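Local coordinates for subtilisin-like protein (Prochloron didemni, PDB 3ZXY) that probably cleaves peptide bonds as a serine endopeptidase of the subtilisin family, being the protease domain of the longer protein PatA, at residues 55-60 and 65-70; 225-230 and 271-276; 33-38 and 98-103. The protein carries 1 engineered substitution. All coordinates share one frame; numbering follows the deposited sequence.

Contact 1 of 3, residues 55-60 and 65-70; sequences VASIIF and TSVPGI
Ile58 O takes bonds from Ile70 N and from a water. Ile70 N donates to Ile58 O at 3.0 Å, tilted 20° from the carbonyl plane. Water 1 also donates to Ile58 O, at 2.8 Å. Its second hydrogen goes to Pro68 O, so this water bridges the helix end to the returning chain. Gly69 CA adds a C-H...O contact, 3.3 Å from Ile58 O. Gly69 also pairs through its backbone with Gly61, and Ile59 pairs with Ala71. Together these bonds tie the last turn of helix 47-60 to the loop that leads on to strand 75-80. In the subtilisin fold this helix carries the histidine of the charge relay, predicted here to be His51. Backbone and backbone come very close at Gly69. A beta carbon there would fall about 2.6 Å from Ile59 O, too near for a side chain on this backbone path.

Beyond the glycine, Ile70 and Ile58 lie side by side and point the same way, with Ile70 CD1 4.1 Å from Ile58 CG2. Both side chains also rest on Ile216 of helix 210-230, whose first turn holds the engineered Ala211 in place of the predicted catalytic serine. Before the glycine, Val67 turns one methyl to the helix: CG1, anti to the backbone N (chi1 -173°), sits 3.7 Å from Ser57 OG. That hydroxyl is buried, and its hydrogen bonds run to His54 O and Ala198 N.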
loop_
_atom_site.group_PDB
_atom_site.type_symbol
_atom_site.label_atom_id
_atom_site.label_comp_id
_atom_site.label_asym_id
_atom_site.label_seq_id
_atom_site.Cartn_x
_atom_site.Cartn_y
_atom_site.Cartn_z
ATOM N N VAL A 55 0.676 -9.483 1.425
ATOM C CA VAL A 55 0.824 -8.056 1.051
ATOM C C VAL A 55 2.269 -7.735 0.622
ATOM O O VAL A 55 2.496 -7.100 -0.418
ATOM C CB VAL A 55 0.361 -7.136 2.216
ATOM C CG1 VAL A 55 0.815 -5.680 2.031
ATOM C CG2 VAL A 55 -1.153 -7.200 2.365
ATOM N N ALA A 56 3.244 -8.199 1.391
ATOM C CA ALA A 56 4.643 -7.915 1.077
ATOM C C ALA A 56 5.016 -8.539 -0.256
ATOM O O ALA A 56 5.736 -7.907 -1.050
ATOM C CB ALA A 56 5.582 -8.401 2.174
ATOM N N SER A 57 4.500 -9.731 -0.538
ATOM C CA SER A 57 4.884 -10.449 -1.758
ATOM C C SER A 57 4.397 -9.739 -3.025
ATOM O O SER A 57 5.034 -9.819 -4.072
ATOM C CB SER A 57 4.403 -11.900 -1.713
ATOM O OG SER A 57 3.001 -12.028 -1.844
ATOM N N ILE A 58 3.275 -9.042 -2.932
ATOM C CA ILE A 58 2.725 -8.319 -4.082
ATOM C C ILE A 58 3.702 -7.263 -4.583
ATOM O O ILE A 58 3.793 -7.010 -5.795
ATOM C CB ILE A 58 1.340 -7.711 -3.740
ATOM C CG1 ILE A 58 0.300 -8.821 -3.622
ATOM C CG2 ILE A 58 0.898 -6.702 -4.800
ATOM C CD1 ILE A 58 -0.955 -8.381 -2.880
ATOM N N ILE A 59 4.436 -6.655 -3.657
ATOM C CA ILE A 59 5.418 -5.623 -3.993
ATOM C C ILE A 59 6.796 -6.228 -4.228
ATOM O O ILE A 59 7.453 -5.917 -5.217
ATOM C CB ILE A 59 5.496 -4.544 -2.883
ATOM C CG1 ILE A 59 4.102 -3.939 -2.668
ATOM C CG2 ILE A 59 6.539 -3.468 -3.219
ATOM C CD1 ILE A 59 4.000 -3.014 -1.475
ATOM N N PHE A 60 7.250 -7.098 -3.320
ATOM C CA PHE A 60 8.658 -7.521 -3.299
ATOM C C PHE A 60 8.947 -8.924 -3.804
ATOM O O PHE A 60 10.111 -9.329 -3.833
ATOM C CB PHE A 60 9.233 -7.362 -1.888
ATOM C CG PHE A 60 9.233 -5.938 -1.411
ATOM C CD1 PHE A 60 10.114 -5.012 -1.981
ATOM C CD2 PHE A 60 8.372 -5.526 -0.409
ATOM C CE1 PHE A 60 10.121 -3.688 -1.558
ATOM C CE2 PHE A 60 8.382 -4.197 0.004
ATOM C CZ PHE A 60 9.243 -3.300 -0.572
ATOM N N THR A 65 9.940 -16.182 -9.648
ATOM C CA THR A 65 9.495 -16.953 -8.493
ATOM C C THR A 65 7.984 -17.168 -8.608
ATOM O O THR A 65 7.350 -16.738 -9.578
ATOM C CB THR A 65 9.825 -16.263 -7.152
ATOM O OG1 THR A 65 8.948 -15.146 -6.942
ATOM C CG2 THR A 65 11.277 -15.804 -7.089
ATOM N N SER A 66 7.418 -17.848 -7.615
ATOM C CA SER A 66 5.995 -18.138 -7.580
ATOM C C SER A 66 5.119 -16.895 -7.408
ATOM O O SER A 66 3.924 -16.960 -7.673
ATOM C CB SER A 66 5.704 -19.125 -6.447
ATOM O OG SER A 66 6.144 -18.610 -5.194
ATOM N N VAL A 67 5.699 -15.782 -6.956
ATOM C CA VAL A 67 4.968 -14.511 -6.845
ATOM C C VAL A 67 5.793 -13.339 -7.389
ATOM O O VAL A 67 6.565 -12.727 -6.657
ATOM C CB VAL A 67 4.542 -14.198 -5.398
ATOM C CG1 VAL A 67 3.642 -12.957 -5.403
ATOM C CG2 VAL A 67 3.835 -15.385 -4.771
ATOM N N PRO A 68 5.662 -13.047 -8.688
ATOM C CA PRO A 68 6.375 -11.889 -9.239
ATOM C C PRO A 68 5.794 -10.607 -8.658
ATOM O O PRO A 68 4.592 -10.388 -8.724
ATOM C CB PRO A 68 6.131 -11.994 -10.745
ATOM C CG PRO A 68 5.783 -13.404 -10.992
ATOM C CD PRO A 68 5.135 -13.930 -9.746
ATOM N N GLY A 69 6.652 -9.785 -8.076
ATOM C CA GLY A 69 6.225 -8.552 -7.429
ATOM C C GLY A 69 6.301 -7.376 -8.378
ATOM O O GLY A 69 6.887 -7.456 -9.446
ATOM N N ILE A 70 5.700 -6.275 -7.953
ATOM C CA ILE A 70 5.642 -5.062 -8.762
ATOM C C ILE A 70 6.924 -4.232 -8.721
ATOM O O ILE A 70 7.324 -3.654 -9.740
ATOM C CB ILE A 70 4.440 -4.217 -8.317
ATOM C CG1 ILE A 70 3.144 -4.959 -8.659
ATOM C CG2 ILE A 70 4.465 -2.822 -8.941
ATOM C CD1 ILE A 70 1.924 -4.386 -7.976
HETATM O O HOH W 1 2.507 -8.705 -7.673
#

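Contact 2 of 3, residues 225-230 and 271-276; sequences LSEQVR and GAFTLL
Glu227 and Phe273 meet where two helices run side by side in nearly the same direction. The axes of segments 225-230 and 271-276 approach to 11.1 Å. The segments belong to helix 210-230, which in subtilisins starts at the catalytic serine position, and to helix 269-278 near the C-terminal end of the chain. Leu224, just before the first segment, is touched by both Phe273 and Leu276. Glu227 is the first residue of 225-230 to make a close contact with the other helix. Its CG is anti to the backbone N (chi1 -158°), and a bend at chi2 (66°) brings the carboxylate to the rim of the Phe273 ring. The two side chains cross at about a right angle, with carboxylate and ring planes 66° apart. Glu227 OE1 lies in the ring plane, 3.8 Å from Phe273 CE2, where the weakly positive ring hydrogens would probably suit a carboxylate oxygen. Glu227 CG also comes near Leu276 CD2.

Gln228 follows with its aliphatic part: its CG is 4.1 Å from Leu276 CD1. Its amide oxygen is bound by Asp236 N, just before helix 237-247. Arg230 takes the other carboxylate oxygen of Glu227 in a salt bridge. Arg230 NH1 lies 2.9 Å from Glu227 OE2; the oxygen sits close to the guanidinium plane and is met nearly end-on to its C-O bond.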
loop_
_atom_site.group_PDB
_atom_site.type_symbol
_atom_site.label_atom_id
_atom_site.label_comp_id
_atom_site.label_asym_id
_atom_site.label_seq_id
_atom_site.Cartn_x
_atom_site.Cartn_y
_atom_site.Cartn_z
ATOM N N LEU A 225 8.345 6.783 -8.339
ATOM C CA LEU A 225 9.492 7.376 -7.647
ATOM C C LEU A 225 10.810 6.933 -8.261
ATOM O O LEU A 225 11.738 7.717 -8.386
ATOM C CB LEU A 225 9.473 7.031 -6.157
ATOM C CG LEU A 225 8.351 7.627 -5.322
ATOM C CD1 LEU A 225 8.355 6.981 -3.937
ATOM C CD2 LEU A 225 8.539 9.134 -5.216
ATOM N N SER A 226 10.905 5.662 -8.626
ATOM C CA SER A 226 12.118 5.133 -9.223
ATOM C C SER A 226 12.396 5.837 -10.554
ATOM O O SER A 226 13.547 6.148 -10.885
ATOM C CB SER A 226 11.988 3.627 -9.406
ATOM O OG SER A 226 11.890 2.984 -8.137
ATOM N N GLU A 227 11.328 6.110 -11.293
ATOM C CA GLU A 227 11.461 6.864 -12.533
ATOM C C GLU A 227 11.947 8.289 -12.284
ATOM O O GLU A 227 12.754 8.809 -13.044
ATOM C CB GLU A 227 10.135 6.860 -13.293
ATOM C CG GLU A 227 10.309 7.141 -14.777
ATOM C CD GLU A 227 11.074 6.040 -15.496
ATOM O OE1 GLU A 227 11.007 4.854 -15.070
ATOM O OE2 GLU A 227 11.752 6.350 -16.497
ATOM N N GLN A 228 11.450 8.938 -11.238
ATOM C CA GLN A 228 11.938 10.259 -10.895
ATOM C C GLN A 228 13.440 10.232 -10.663
ATOM O O GLN A 228 14.163 11.093 -11.173
ATOM C CB GLN A 228 11.208 10.826 -9.671
ATOM C CG GLN A 228 9.762 11.197 -9.942
ATOM C CD GLN A 228 9.010 11.647 -8.704
ATOM O OE1 GLN A 228 9.307 11.236 -7.596
ATOM N NE2 GLN A 228 7.973 12.463 -8.906
ATOM N N VAL A 229 13.925 9.246 -9.903
ATOM C CA VAL A 229 15.360 9.115 -9.643
ATOM C C VAL A 229 16.138 8.960 -10.964
ATOM O O VAL A 229 17.177 9.591 -11.181
ATOM C CB VAL A 229 15.654 7.921 -8.717
ATOM C CG1 VAL A 229 17.150 7.687 -8.547
ATOM C CG2 VAL A 229 14.999 8.152 -7.363
ATOM N N ARG A 230 15.634 8.111 -11.850
ATOM C CA ARG A 230 16.297 7.895 -13.130
ATOM C C ARG A 230 16.422 9.203 -13.917
ATOM O O ARG A 230 17.434 9.454 -14.584
ATOM C CB ARG A 230 15.511 6.892 -13.956
ATOM C CG ARG A 230 15.984 6.852 -15.379
ATOM C CD ARG A 230 15.316 5.772 -16.154
ATOM N NE ARG A 230 15.838 5.808 -17.503
ATOM C CZ ARG A 230 15.165 6.211 -18.567
ATOM N NH1 ARG A 230 13.894 6.571 -18.457
ATOM N NH2 ARG A 230 15.749 6.169 -19.747
ATOM N N GLY A 271 -0.941 5.963 -18.032
ATOM C CA GLY A 271 -1.249 7.378 -17.958
ATOM C C GLY A 271 -0.398 8.135 -16.954
ATOM O O GLY A 271 0.029 9.275 -17.206
ATOM N N ALA A 272 -0.187 7.533 -15.794
ATOM C CA ALA A 272 0.621 8.145 -14.755
ATOM C C ALA A 272 2.053 8.341 -15.252
ATOM O O ALA A 272 2.638 9.396 -15.051
ATOM C CB ALA A 272 0.599 7.291 -13.485
ATOM N N PHE A 273 2.597 7.328 -15.917
ATOM C CA PHE A 273 3.952 7.440 -16.441
ATOM C C PHE A 273 4.011 8.499 -17.533
ATOM O O PHE A 273 4.955 9.277 -17.582
ATOM C CB PHE A 273 4.463 6.098 -16.943
ATOM C CG PHE A 273 5.162 5.303 -15.876
ATOM C CD1 PHE A 273 4.459 4.467 -15.031
ATOM C CD2 PHE A 273 6.548 5.387 -15.734
ATOM C CE1 PHE A 273 5.118 3.738 -14.047
ATOM C CE2 PHE A 273 7.202 4.655 -14.765
ATOM C CZ PHE A 273 6.485 3.841 -13.923
ATOM N N THR A 274 3.024 8.521 -18.421
ATOM C CA THR A 274 3.026 9.525 -19.509
ATOM C C THR A 274 3.025 10.948 -18.944
ATOM O O THR A 274 3.715 11.831 -19.453
ATOM C CB THR A 274 1.830 9.296 -20.440
ATOM O OG1 THR A 274 2.024 8.030 -21.090
ATOM C CG2 THR A 274 1.721 10.406 -21.523
ATOM N N LEU A 275 2.243 11.172 -17.899
ATOM C CA LEU A 275 2.175 12.497 -17.267
ATOM C C LEU A 275 3.491 12.850 -16.602
ATOM O O LEU A 275 3.964 13.961 -16.734
ATOM C CB LEU A 275 1.061 12.617 -16.222
ATOM C CG LEU A 275 -0.326 12.994 -16.707
ATOM C CD1 LEU A 275 -1.228 13.144 -15.490
ATOM C CD2 LEU A 275 -0.301 14.262 -17.553
ATOM N N LEU A 276 4.095 11.898 -15.907
ATOM C CA LEU A 276 5.399 12.124 -15.283
ATOM C C LEU A 276 6.439 12.469 -16.345
ATOM O O LEU A 276 7.189 13.436 -16.193
ATOM C CB LEU A 276 5.813 10.880 -14.480
ATOM C CG LEU A 276 7.051 10.976 -13.604
ATOM C CD1 LEU A 276 7.009 9.801 -12.615
ATOM C CD2 LEU A 276 8.298 10.959 -14.438
#

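Contact 3 of 3, residues 33-38 and 98-103; sequences VLPTLA and IERAVN
Arg100 reaches from its helix to the chain at Leu34, Pro35 and Thr36, and each part of its side chain meets something there. CB lies nearest Thr36 OG1. CG is closer, 3.2 Å from Thr36 OG1. A bend at chi2 (81°) turns the chain toward Pro35 O, and CD passes 3.4 Å from Thr36 OG1. The two side chains slide past each other in opposite directions. The hydroxyl itself donates to Leu34 O, within the loop. Here helix 91-103 is joined to the loop leaving strand 30-33, an outermost strand of the parallel sheet at the heart of the subtilisin fold. Arg100 NE donates to Pro35 O at 3.0 Å. Arg100 CZ is covered on one face by Leu34 CB, 3.7 Å away. Arg100 NH2 donates to Pro35 O at 3.0 Å as well. The guanidinium thus grips this one oxygen side-on with two N-H groups, both from the same face of the carbonyl plane and out of that plane. A methionine here would probably leave Pro35 O without both of its arginine donors and Leu34 CB without the flat group it covers. At the far tip, Arg100 NH1 meets Leu34 CD2 at 3.9 Å.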
loop_
_atom_site.group_PDB
_atom_site.type_symbol
_atom_site.label_atom_id
_atom_site.label_comp_id
_atom_site.label_asym_id
_atom_site.label_seq_id
_atom_site.Cartn_x
_atom_site.Cartn_y
_atom_site.Cartn_z
ATOM N N VAL A 33 13.774 -5.909 8.500
ATOM C CA VAL A 33 12.720 -5.955 9.498
ATOM C C VAL A 33 13.066 -4.974 10.615
ATOM O O VAL A 33 14.197 -4.983 11.147
ATOM C CB VAL A 33 12.566 -7.369 10.062
ATOM C CG1 VAL A 33 11.529 -7.377 11.174
ATOM C CG2 VAL A 33 12.185 -8.336 8.954
ATOM N N LEU A 34 12.095 -4.124 10.945
ATOM C CA LEU A 34 12.228 -3.091 11.960
ATOM C C LEU A 34 11.286 -3.420 13.116
ATOM O O LEU A 34 10.109 -3.049 13.101
ATOM C CB LEU A 34 11.894 -1.715 11.384
ATOM C CG LEU A 34 12.770 -1.218 10.233
ATOM C CD1 LEU A 34 12.257 0.118 9.718
ATOM C CD2 LEU A 34 14.222 -1.106 10.657
ATOM N N PRO A 35 11.795 -4.138 14.123
ATOM C CA PRO A 35 10.932 -4.498 15.237
ATOM C C PRO A 35 10.397 -3.264 15.921
ATOM O O PRO A 35 11.136 -2.330 16.220
ATOM C CB PRO A 35 11.851 -5.285 16.173
ATOM C CG PRO A 35 13.005 -5.701 15.341
ATOM C CD PRO A 35 13.161 -4.656 14.286
ATOM N N THR A 36 9.098 -3.254 16.138
ATOM C CA THR A 36 8.506 -2.178 16.867
ATOM C C THR A 36 7.980 -2.919 18.079
ATOM O O THR A 36 8.787 -3.591 18.725
ATOM C CB THR A 36 7.602 -1.381 15.920
ATOM O OG1 THR A 36 8.433 -0.977 14.820
ATOM C CG2 THR A 36 7.053 -0.132 16.581
ATOM N N LEU A 37 6.706 -2.881 18.420
ATOM C CA LEU A 37 6.286 -3.527 19.667
ATOM C C LEU A 37 5.656 -4.906 19.445
ATOM O O LEU A 37 5.725 -5.768 20.331
ATOM C CB LEU A 37 5.379 -2.599 20.481
ATOM C CG LEU A 37 6.174 -1.561 21.288
ATOM C CD1 LEU A 37 5.253 -0.678 22.116
ATOM C CD2 LEU A 37 7.204 -2.231 22.191
ATOM N N ALA A 38 5.068 -5.115 18.270
ATOM C CA ALA A 38 4.462 -6.411 17.912
ATOM C C ALA A 38 5.529 -7.461 17.550
ATOM O O ALA A 38 6.642 -7.110 17.096
ATOM C CB ALA A 38 3.481 -6.248 16.755
ATOM N N ILE A 98 3.994 3.933 11.956
ATOM C CA ILE A 98 4.189 4.995 10.974
ATOM C C ILE A 98 5.438 5.808 11.329
ATOM O O ILE A 98 6.291 6.053 10.479
ATOM C CB ILE A 98 2.951 5.901 10.884
ATOM C CG1 ILE A 98 1.791 5.157 10.208
ATOM C CG2 ILE A 98 3.277 7.189 10.136
ATOM C CD1 ILE A 98 0.447 5.854 10.327
ATOM N N GLU A 99 5.571 6.202 12.591
ATOM C CA GLU A 99 6.765 6.954 13.006
ATOM C C GLU A 99 8.048 6.124 12.796
ATOM O O GLU A 99 9.080 6.663 12.374
ATOM C CB GLU A 99 6.572 7.484 14.450
ATOM C CG GLU A 99 5.346 8.399 14.481
ATOM C CD GLU A 99 5.121 9.224 15.729
ATOM O OE1 GLU A 99 5.951 9.213 16.666
ATOM O OE2 GLU A 99 4.065 9.916 15.744
ATOM N N ARG A 100 7.990 4.821 13.069
ATOM C CA ARG A 100 9.134 3.924 12.858
ATOM C C ARG A 100 9.560 3.973 11.390
ATOM O O ARG A 100 10.736 4.084 11.062
ATOM C CB ARG A 100 8.749 2.480 13.237
ATOM C CG ARG A 100 9.888 1.467 13.264
ATOM C CD ARG A 100 10.691 1.540 14.554
ATOM N NE ARG A 100 11.498 0.333 14.803
ATOM C CZ ARG A 100 12.772 0.150 14.450
ATOM N NH1 ARG A 100 13.473 1.095 13.836
ATOM N NH2 ARG A 100 13.364 -1.003 14.735
ATOM N N ALA A 101 8.573 3.895 10.509
ATOM C CA ALA A 101 8.839 3.896 9.076
ATOM C C ALA A 101 9.391 5.227 8.595
ATOM O O ALA A 101 10.350 5.253 7.835
ATOM C CB ALA A 101 7.577 3.554 8.295
ATOM N N VAL A 102 8.781 6.331 9.015
ATOM C CA VAL A 102 9.280 7.659 8.641
ATOM C C VAL A 102 10.736 7.820 9.100
ATOM O O VAL A 102 11.611 8.285 8.341
ATOM C CB VAL A 102 8.416 8.792 9.242
ATOM C CG1 VAL A 102 9.091 10.148 9.029
ATOM C CG2 VAL A 102 7.005 8.779 8.668
ATOM N N ASN A 103 11.013 7.432 10.347
ATOM C CA ASN A 103 12.360 7.576 10.893
ATOM C C ASN A 103 13.414 6.701 10.216
ATOM O O ASN A 103 14.596 7.041 10.236
ATOM C CB ASN A 103 12.346 7.325 12.397
ATOM C CG ASN A 103 11.637 8.429 13.150
ATOM O OD1 ASN A 103 11.655 9.588 12.734
ATOM N ND2 ASN A 103 11.043 8.087 14.281
#

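Contact 1 is buried near the predicted active site, contact 2 is partly buried, and contact 3 lies on the surface. Contacts 1 and 2 share helix 210-230: its early part covers the isoleucines of contact 1, and its last turns form one side of contact 2. Their centres are about 21 Å apart. Contact 3 uses other elements, though strand 75-80, reached by the loop of contact 1, also touches side chains of contact 3. The chemistry differs with the place. Contact 1 rests mainly on polar backbone bonds. Contact 2 joins helices through apolar and ring-edge contacts of side chains. Contact 3 depends on a charged group binding a loop carbonyl.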